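Local coordinates for protein beta-galactoside alpha-2,6-sialyltransferase (Photobacterium sp., PDB 2Z4T) that transfers sialic acid from a CMP-linked donor to the galactose of beta-galactoside acceptors such as lactose, forming an alpha-2,6 linkage, at residues Asn174-Val185 and His204-Glu215. Sequence-based numbering, arbitrary orientation. Where two conformers were deposited one is given.
Sequences NHTPADLVQEIV and HSFDNLVPILKE. With GLC (alpha-D-glucopyranose), chain B; GAL (beta-D-galactopyranose), chain C.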
loop_
_atom_site.group_PDB
_atom_site.type_symbol
_atom_site.label_atom_id
_atom_site.label_comp_id
_atom_site.label_asym_id
_atom_site.label_seq_id
_atom_site.Cartn_x
_atom_site.Cartn_y
_atom_site.Cartn_z
ATOM N N ASN A 174 3.883 -14.443 -7.374
ATOM C CA ASN A 174 3.378 -13.481 -6.388
ATOM C C ASN A 174 4.412 -12.762 -5.557
ATOM O O ASN A 174 4.055 -12.055 -4.603
ATOM C CB ASN A 174 2.397 -14.170 -5.451
ATOM C CG ASN A 174 1.187 -14.675 -6.182
ATOM O OD1 ASN A 174 0.739 -14.061 -7.157
ATOM N ND2 ASN A 174 0.642 -15.788 -5.723
ATOM N N HIS A 175 5.682 -12.954 -5.905
ATOM C CA HIS A 175 6.767 -12.398 -5.125
ATOM C C HIS A 175 7.756 -11.563 -5.958
ATOM O O HIS A 175 7.787 -11.627 -7.199
ATOM C CB HIS A 175 7.479 -13.517 -4.342
ATOM C CG HIS A 175 6.565 -14.304 -3.445
ATOM N ND1 HIS A 175 6.497 -15.681 -3.468
ATOM C CD2 HIS A 175 5.659 -13.904 -2.518
ATOM C CE1 HIS A 175 5.595 -16.097 -2.597
ATOM N NE2 HIS A 175 5.075 -15.038 -2.001
ATOM N N THR A 176 8.531 -10.756 -5.241
ATOM C CA THR A 176 9.701 -10.056 -5.761
ATOM C C THR A 176 10.353 -10.838 -6.898
ATOM O O THR A 176 10.793 -11.970 -6.706
ATOM C CB THR A 176 10.730 -9.842 -4.615
ATOM O OG1 THR A 176 10.082 -9.152 -3.536
ATOM C CG2 THR A 176 11.954 -9.059 -5.079
ATOM N N PRO A 177 10.377 -10.247 -8.099
ATOM C CA PRO A 177 11.025 -10.884 -9.225
ATOM C C PRO A 177 12.521 -10.627 -9.272
ATOM O O PRO A 177 12.995 -9.613 -8.759
ATOM C CB PRO A 177 10.339 -10.234 -10.423
ATOM C CG PRO A 177 9.943 -8.855 -9.938
ATOM C CD PRO A 177 9.740 -8.960 -8.455
ATOM N N ALA A 178 13.253 -11.541 -9.910
ATOM C CA ALA A 178 14.698 -11.407 -10.086
ATOM C C ALA A 178 15.061 -10.059 -10.690
ATOM O O ALA A 178 16.047 -9.443 -10.283
ATOM C CB ALA A 178 15.263 -12.563 -10.960
ATOM N N ASP A 179 14.280 -9.595 -11.662
ATOM C CA ASP A 179 14.643 -8.347 -12.326
ATOM C C ASP A 179 14.500 -7.132 -11.401
ATOM O O ASP A 179 15.199 -6.151 -11.572
ATOM C CB ASP A 179 13.976 -8.165 -13.718
ATOM C CG ASP A 179 12.450 -7.987 -13.651
ATOM O OD1 ASP A 179 11.778 -8.577 -12.779
ATOM O OD2 ASP A 179 11.910 -7.249 -14.502
ATOM N N LEU A 180 13.644 -7.211 -10.396
ATOM C CA LEU A 180 13.556 -6.142 -9.391
ATOM C C LEU A 180 14.819 -6.145 -8.538
ATOM O O LEU A 180 15.395 -5.086 -8.262
ATOM C CB LEU A 180 12.350 -6.355 -8.481
ATOM C CG LEU A 180 11.665 -5.194 -7.768
ATOM C CD1 LEU A 180 10.815 -5.711 -6.605
ATOM C CD2 LEU A 180 12.583 -4.098 -7.317
ATOM N N VAL A 181 15.235 -7.343 -8.123
ATOM C CA VAL A 181 16.444 -7.505 -7.308
ATOM C C VAL A 181 17.651 -6.950 -8.076
ATOM O O VAL A 181 18.385 -6.103 -7.541
ATOM C CB VAL A 181 16.678 -8.975 -6.857
ATOM C CG1 VAL A 181 18.053 -9.135 -6.213
ATOM C CG2 VAL A 181 15.586 -9.439 -5.899
ATOM N N GLN A 182 17.830 -7.390 -9.328
ATOM C CA GLN A 182 18.910 -6.903 -10.198
ATOM C C GLN A 182 18.921 -5.376 -10.308
ATOM O O GLN A 182 19.971 -4.734 -10.253
ATOM C CB GLN A 182 18.780 -7.525 -11.592
ATOM C CG GLN A 182 19.121 -9.008 -11.638
ATOM C CD GLN A 182 18.469 -9.749 -12.798
ATOM O OE1 GLN A 182 18.345 -10.972 -12.756
ATOM N NE2 GLN A 182 18.046 -9.016 -13.830
ATOM N N GLU A 183 17.737 -4.793 -10.481
ATOM C CA GLU A 183 17.675 -3.342 -10.594
ATOM C C GLU A 183 18.123 -2.657 -9.300
ATOM O O GLU A 183 18.837 -1.646 -9.341
ATOM C CB GLU A 183 16.297 -2.862 -11.039
ATOM C CG GLU A 183 16.260 -1.382 -11.429
ATOM C CD GLU A 183 17.363 -1.004 -12.456
ATOM O OE1 GLU A 183 17.479 -1.705 -13.499
ATOM O OE2 GLU A 183 18.107 -0.012 -12.196
ATOM N N ILE A 184 17.736 -3.223 -8.161
ATOM C CA ILE A 184 18.203 -2.743 -6.868
ATOM C C ILE A 184 19.746 -2.897 -6.731
ATOM O O ILE A 184 20.441 -2.000 -6.220
ATOM C CB ILE A 184 17.447 -3.467 -5.730
ATOM C CG1 ILE A 184 15.955 -3.126 -5.809
ATOM C CG2 ILE A 184 18.040 -3.142 -4.341
ATOM C CD1 ILE A 184 15.071 -4.028 -5.004
ATOM N N VAL A 185 20.275 -4.022 -7.192
ATOM C CA VAL A 185 21.715 -4.247 -7.139
ATOM C C VAL A 185 22.458 -3.197 -7.958
ATOM O O VAL A 185 23.479 -2.670 -7.505
ATOM C CB VAL A 185 22.096 -5.670 -7.592
ATOM C CG1 VAL A 185 23.610 -5.774 -7.881
ATOM C CG2 VAL A 185 21.661 -6.666 -6.542
ATOM N N HIS A 204 3.881 -12.532 3.543
ATOM C CA HIS A 204 4.790 -12.879 2.444
ATOM C C HIS A 204 6.122 -12.111 2.473
ATOM O O HIS A 204 6.820 -12.074 1.453
ATOM C CB HIS A 204 4.094 -12.623 1.097
ATOM C CG HIS A 204 2.936 -13.529 0.842
ATOM N ND1 HIS A 204 3.042 -14.672 0.080
ATOM C CD2 HIS A 204 1.656 -13.488 1.286
ATOM C CE1 HIS A 204 1.875 -15.291 0.062
ATOM N NE2 HIS A 204 1.022 -14.602 0.794
ATOM N N SER A 205 6.457 -11.501 3.622
ATOM C CA SER A 205 7.658 -10.651 3.736
ATOM C C SER A 205 8.897 -11.394 3.208
ATOM O O SER A 205 9.874 -10.750 2.788
ATOM C CB SER A 205 7.807 -9.838 5.043
ATOM O OG SER A 205 7.368 -10.526 6.200
ATOM N N PHE A 206 8.968 -12.717 3.363
ATOM C CA PHE A 206 10.153 -13.329 3.870
ATOM C C PHE A 206 10.628 -13.509 2.390
ATOM O O PHE A 206 11.701 -13.045 2.006
ATOM C CB PHE A 206 9.975 -14.717 4.499
ATOM C CG PHE A 206 11.281 -15.520 4.578
ATOM C CD1 PHE A 206 11.996 -15.602 5.767
ATOM C CD2 PHE A 206 11.804 -16.159 3.441
ATOM C CE1 PHE A 206 13.208 -16.310 5.837
ATOM C CE2 PHE A 206 13.013 -16.877 3.489
ATOM C CZ PHE A 206 13.722 -16.951 4.688
ATOM N N ASP A 207 9.762 -14.110 1.549
ATOM C CA ASP A 207 10.006 -14.297 0.105
ATOM C C ASP A 207 10.059 -13.014 -0.725
ATOM O O ASP A 207 10.640 -13.007 -1.812
ATOM C CB ASP A 207 8.942 -15.189 -0.526
ATOM C CG ASP A 207 9.163 -16.679 -0.256
ATOM O OD1 ASP A 207 10.287 -17.102 0.058
ATOM O OD2 ASP A 207 8.183 -17.441 -0.362
ATOM N N ASN A 208 9.446 -11.936 -0.243
ATOM C CA ASN A 208 9.595 -10.653 -0.925
ATOM C C ASN A 208 10.895 -9.926 -0.572
ATOM O O ASN A 208 11.477 -9.248 -1.422
ATOM C CB ASN A 208 8.401 -9.743 -0.654
ATOM C CG ASN A 208 7.142 -10.216 -1.351
ATOM O OD1 ASN A 208 7.197 -10.924 -2.369
ATOM N ND2 ASN A 208 5.984 -9.822 -0.809
ATOM N N LEU A 209 11.353 -10.050 0.675
ATOM C CA LEU A 209 12.425 -9.177 1.146
ATOM C C LEU A 209 13.756 -9.858 1.208
ATOM O O LEU A 209 14.776 -9.246 0.895
ATOM C CB LEU A 209 12.079 -8.510 2.462
ATOM C CG LEU A 209 10.821 -7.644 2.386
ATOM C CD1 LEU A 209 10.703 -6.858 3.648
ATOM C CD2 LEU A 209 10.817 -6.712 1.190
ATOM N N VAL A 210 13.741 -11.138 1.569
ATOM C CA VAL A 210 14.980 -11.880 1.683
ATOM C C VAL A 210 15.857 -11.767 0.437
ATOM O O VAL A 210 17.030 -11.439 0.573
ATOM C CB VAL A 210 14.792 -13.363 2.119
ATOM C CG1 VAL A 210 16.097 -14.157 1.904
ATOM C CG2 VAL A 210 14.340 -13.439 3.581
ATOM N N PRO A 211 15.309 -12.017 -0.775
ATOM C CA PRO A 211 16.237 -11.965 -1.925
ATOM C C PRO A 211 16.851 -10.588 -2.107
ATOM O O PRO A 211 17.952 -10.482 -2.627
ATOM C CB PRO A 211 15.361 -12.324 -3.130
ATOM C CG PRO A 211 14.177 -12.990 -2.552
ATOM C CD PRO A 211 13.938 -12.352 -1.206
ATOM N N ILE A 212 16.159 -9.547 -1.669
ATOM C CA ILE A 212 16.691 -8.199 -1.759
ATOM C C ILE A 212 17.757 -7.991 -0.680
ATOM O O ILE A 212 18.853 -7.501 -0.964
ATOM C CB ILE A 212 15.601 -7.137 -1.582
ATOM C CG1 ILE A 212 14.543 -7.261 -2.687
ATOM C CG2 ILE A 212 16.239 -5.719 -1.545
ATOM C CD1 ILE A 212 13.213 -6.546 -2.360
ATOM N N LEU A 213 17.443 -8.386 0.551
ATOM C CA LEU A 213 18.324 -8.104 1.662
ATOM C C LEU A 213 19.634 -8.885 1.594
ATOM O O LEU A 213 20.674 -8.413 2.077
ATOM C CB LEU A 213 17.611 -8.284 2.995
ATOM C CG LEU A 213 16.590 -7.167 3.239
ATOM C CD1 LEU A 213 15.681 -7.542 4.380
ATOM C CD2 LEU A 213 17.275 -5.819 3.500
ATOM N N LYS A 214 19.618 -10.048 0.959
ATOM C CA LYS A 214 20.855 -10.776 0.897
ATOM C C LYS A 214 21.809 -10.277 -0.170
ATOM O O LYS A 214 22.987 -10.535 -0.097
ATOM C CB LYS A 214 20.647 -12.281 0.905
ATOM C CG LYS A 214 20.079 -12.906 -0.294
ATOM C CD LYS A 214 19.904 -14.423 0.003
ATOM C CE LYS A 214 21.167 -15.225 -0.338
ATOM N NZ LYS A 214 20.891 -16.695 -0.291
ATOM N N GLU A 215 21.303 -9.520 -1.136
ATOM C CA GLU A 215 22.162 -8.799 -2.074
ATOM C C GLU A 215 22.715 -7.551 -1.424
ATOM O O GLU A 215 23.927 -7.362 -1.371
ATOM C CB GLU A 215 21.405 -8.417 -3.344
ATOM C CG GLU A 215 20.975 -9.587 -4.187
ATOM C CD GLU A 215 22.121 -10.505 -4.541
ATOM O OE1 GLU A 215 23.162 -10.006 -5.031
ATOM O OE2 GLU A 215 21.980 -11.731 -4.315
HETATM C C1 GLC B . -3.395 -16.177 -7.777
HETATM C C2 GLC B . -3.895 -14.930 -7.041
HETATM C C3 GLC B . -3.207 -14.861 -5.678
HETATM C C4 GLC B . -3.347 -16.169 -4.876
HETATM C C5 GLC B . -2.949 -17.373 -5.774
HETATM C C6 GLC B . -3.060 -18.813 -5.234
HETATM O O1 GLC B . -1.980 -16.148 -7.941
HETATM O O2 GLC B . -3.610 -13.739 -7.737
HETATM O O3 GLC B . -3.681 -13.739 -4.979
HETATM O O4 GLC B . -2.506 -16.059 -3.744
HETATM O O5 GLC B . -3.704 -17.311 -6.981
HETATM O O6 GLC B . -3.606 -18.948 -3.938
HETATM C C1 GAL C . -3.087 -15.923 -2.467
HETATM C C2 GAL C . -2.043 -16.406 -1.462
HETATM C C3 GAL C . -2.571 -16.191 -0.046
HETATM C C4 GAL C . -3.055 -14.747 0.138
HETATM C C5 GAL C . -4.012 -14.321 -0.978
HETATM C C6 GAL C . -4.345 -12.827 -0.944
HETATM O O2 GAL C . -1.734 -17.768 -1.716
HETATM O O3 GAL C . -1.561 -16.493 0.905
HETATM O O4 GAL C . -1.926 -13.900 0.174
HETATM O O5 GAL C . -3.406 -14.570 -2.222
HETATM O O6 GAL C . -5.108 -12.464 0.187
HETATM O O HOH W 1 3.646 -10.631 -2.351
#
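H175 and H204 meet rim to rim through a single ring-to-ring hydrogen bond, H175 NE2 to H204 ND1 at 2.9 Å and close to straight (167°). Neither ring lies over the other's face. The other ring nitrogen of H204, NE2, hydrogen-bonds GAL O4 at 3.1 Å and also pairs with GAL O3, so H175 is a second-shell partner of a sugar-binding histidine. A CH-pi contact meets one face of the H175 ring: D207 CB sits 3.8 Å from its centroid, almost on the ring normal, while N208 OD1 approaches at the ring edge.

The remaining polar links converge on N208. Its OD1 accepts T176 N at 3.2 Å, with the donor tilted out of the carbonyl plane, whereas T176 OG1 donates to the backbone O of N208 over a short 2.5 Å, in the carbonyl plane and on a lone pair. N208 ND2 is taken by S200 OG and by a water that also donates to N174 O, adding a bridge between the segments.

These contacts lie in the first of the two Rossmann-like domains of the GT-B fold. Helices 178-190 and 205-216 pack side by side against the parallel strands of its sheet, T176 and N208 touching V121 of strand 103-122, L180 touching Y148 of strand 146-151 and L209 touching I227 of strand 222-230; their axes come within 9.7 Å and cross at -33°.

Apolar packing takes over along the helices. With T176 CG2 anti to the backbone N (chi1 -55° for OG1), the methyl reaches I212 CD1 at 3.9 Å. The I184 and I212 side chains cross at about a right angle, with I184 CD1 against I212 CG1, and the V181 branches divide: CG2 lies against P211 CB and I212 CG1, while CG1 meets E215 CG at 3.6 Å. Further along, V185 CG2 rests against E215 CB.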